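Side-chain contact in uncharacterized protein (Enterococcus faecalis, PDB 3CLQ), which is of unknown function but belongs to the DUF1116 family and carries a region resembling the AllG subunit of oxamate carbamoyltransferase: residues B[69-72]-B[78-81]. Numbering follows the deposited sequence.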
ATOM      1  N   ALA B  69     -21.166  -3.717  26.049  1.00 50.72           N
ATOM      2  CA  ALA B  69     -20.116  -4.564  26.579  1.00 50.86           C
ATOM      3  C   ALA B  69     -20.682  -5.442  27.669  1.00 50.68           C
ATOM      4  O   ALA B  69     -20.511  -6.668  27.648  1.00 50.85           O
ATOM      5  CB  ALA B  69     -18.985  -3.718  27.132  1.00 51.04           C
ATOM      6  N   LEU B  70     -21.356  -4.810  28.618  1.00 49.79           N
ATOM      7  CA  LEU B  70     -21.902  -5.531  29.744  1.00 49.51           C
ATOM      8  C   LEU B  70     -22.835  -6.646  29.291  1.00 49.45           C
ATOM      9  O   LEU B  70     -22.781  -7.762  29.814  1.00 49.50           O
ATOM     10  CB  LEU B  70     -22.594  -4.564  30.704  1.00 49.83           C
ATOM     11  CG  LEU B  70     -21.859  -4.179  32.007  1.00 49.77           C
ATOM     12  CD1 LEU B  70     -20.426  -4.701  32.113  1.00 49.60           C
ATOM     13  CD2 LEU B  70     -21.902  -2.681  32.250  1.00 50.02           C
ATOM     14  N   VAL B  71     -23.673  -6.359  28.300  1.00 49.70           N
ATOM     15  CA  VAL B  71     -24.564  -7.389  27.788  1.00 50.77           C
ATOM     16  C   VAL B  71     -23.762  -8.548  27.220  1.00 50.97           C
ATOM     17  O   VAL B  71     -24.086  -9.706  27.449  1.00 51.15           O
ATOM     18  CB  VAL B  71     -25.567  -6.845  26.745  1.00 51.23           C
ATOM     19  CG1 VAL B  71     -26.324  -8.006  26.063  1.00 51.41           C
ATOM     20  CG2 VAL B  71     -26.560  -5.894  27.421  1.00 51.79           C
ATOM     21  N   PHE B  72     -22.704  -8.226  26.482  1.00 51.79           N
ATOM     22  CA  PHE B  72     -21.826  -9.242  25.911  1.00 51.86           C
ATOM     23  C   PHE B  72     -21.127 -10.088  26.994  1.00 52.04           C
ATOM     24  O   PHE B  72     -21.205 -11.323  26.976  1.00 51.12           O
ATOM     25  CB  PHE B  72     -20.835  -8.581  24.955  1.00 51.81           C
ATOM     26  CG  PHE B  72     -19.578  -9.370  24.722  1.00 51.81           C
ATOM     27  CD1 PHE B  72     -19.536 -10.356  23.746  1.00 51.84           C
ATOM     28  CD2 PHE B  72     -18.427  -9.097  25.457  1.00 51.28           C
ATOM     29  CE1 PHE B  72     -18.377 -11.067  23.519  1.00 51.53           C
ATOM     30  CE2 PHE B  72     -17.274  -9.809  25.243  1.00 51.18           C
ATOM     31  CZ  PHE B  72     -17.247 -10.798  24.269  1.00 51.36           C
ATOM     32  N   ASP B  78     -29.922  -6.773  29.489  1.00 50.82           N
ATOM     33  CA  ASP B  78     -30.339  -5.838  28.447  1.00 50.56           C
ATOM     34  C   ASP B  78     -29.861  -4.429  28.729  1.00 50.58           C
ATOM     35  O   ASP B  78     -29.357  -4.128  29.810  1.00 49.63           O
ATOM     36  CB  ASP B  78     -31.859  -5.836  28.314  1.00 50.42           C
ATOM     37  CG  ASP B  78     -32.561  -5.638  29.658  1.00 50.77           C
ATOM     38  OD1 ASP B  78     -32.706  -4.463  30.105  1.00 50.77           O
ATOM     39  OD2 ASP B  78     -32.975  -6.661  30.275  1.00 50.55           O
ATOM     40  N   LEU B  79     -30.050  -3.562  27.742  1.00 51.44           N
ATOM     41  CA  LEU B  79     -29.485  -2.220  27.772  1.00 52.16           C
ATOM     42  C   LEU B  79     -29.924  -1.431  28.994  1.00 52.57           C
ATOM     43  O   LEU B  79     -29.112  -1.108  29.863  1.00 52.15           O
ATOM     44  CB  LEU B  79     -29.833  -1.465  26.485  1.00 52.23           C
ATOM     45  CG  LEU B  79     -28.796  -1.473  25.344  1.00 52.32           C
ATOM     46  CD1 LEU B  79     -28.044  -2.806  25.221  1.00 51.80           C
ATOM     47  CD2 LEU B  79     -29.448  -1.079  24.014  1.00 52.17           C
ATOM     48  N   ALA B  80     -31.214  -1.126  29.060  1.00 53.22           N
ATOM     49  CA  ALA B  80     -31.747  -0.406  30.214  1.00 54.42           C
ATOM     50  C   ALA B  80     -31.274  -1.008  31.554  1.00 54.85           C
ATOM     51  O   ALA B  80     -30.991  -0.276  32.514  1.00 54.73           O
ATOM     52  CB  ALA B  80     -33.269  -0.354  30.147  1.00 54.12           C
ATOM     53  N   ASP B  81     -31.183  -2.342  31.603  1.00 55.29           N
ATOM     54  CA  ASP B  81     -30.651  -3.038  32.770  1.00 55.24           C
ATOM     55  C   ASP B  81     -29.163  -2.745  32.951  1.00 54.85           C
ATOM     56  O   ASP B  81     -28.719  -2.418  34.057  1.00 54.44           O
ATOM     57  CB  ASP B  81     -30.893  -4.547  32.640  1.00 56.00           C
ATOM     58  CG  ASP B  81     -29.975  -5.380  33.535  1.00 56.71           C
ATOM     59  OD1 ASP B  81     -29.103  -4.766  34.278  1.00 56.92           O
ATOM     60  OD2 ASP B  81     -30.130  -6.665  33.496  1.00 57.01           O
TER
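Val71 meets Asp78 and Leu79 through a single methyl, CG2, and the contact is one of van der Waals packing alone. CG2 lies against the backbone of Asp78 rather than its carboxylate: it is 3.8 Å from Asp78 C and 3.9 Å from Asp78 CA. The same methyl reaches the side chain of Leu79, with Val71 CG2 and Leu79 CD1 4.1 Å apart, two branch ends touching. The torsion of Val71 accounts for this: chi1 of 171° sets CG1 opposite the backbone N and leaves CG2 beside that N, directed at the start of the second helix. Leu79 arrives differently, since its CB leaves the backbone pointing away from helix 60-73, yet chi1 of -95°, an unstaggered value, places CG so that the second torsion can bring CD1 round to the valine. The buried surface, 91 Å² over both sides, is correspondingly small, and Val71 supplies more than half of it.

Asp78 also has its CB pointing away, which leaves its main chain to face the valine while the carboxylate serves its own helix. It is the N-cap of helix 79-87: OD1 accepts from Asp81 N at 3.0 Å and is met from above the carboxylate plane, 39° out of it. The N-terminal end of helix 79-87 thus has one backbone amide, that of Asp81, satisfied by a side chain, and the negative charge there would suit the helix dipole. Asp81 accepts in turn from Lys77 N through OD2, just ahead of the helix, and its OD1 forms a salt bridge with Arg84.

The contact joins consecutive helices, 60-73 and 79-87, across a short connection at the protein surface. Phe72, next to Val71, instead packs on helix 146-168, while Leu79 also touches Asn144 in the loop preceding that helix.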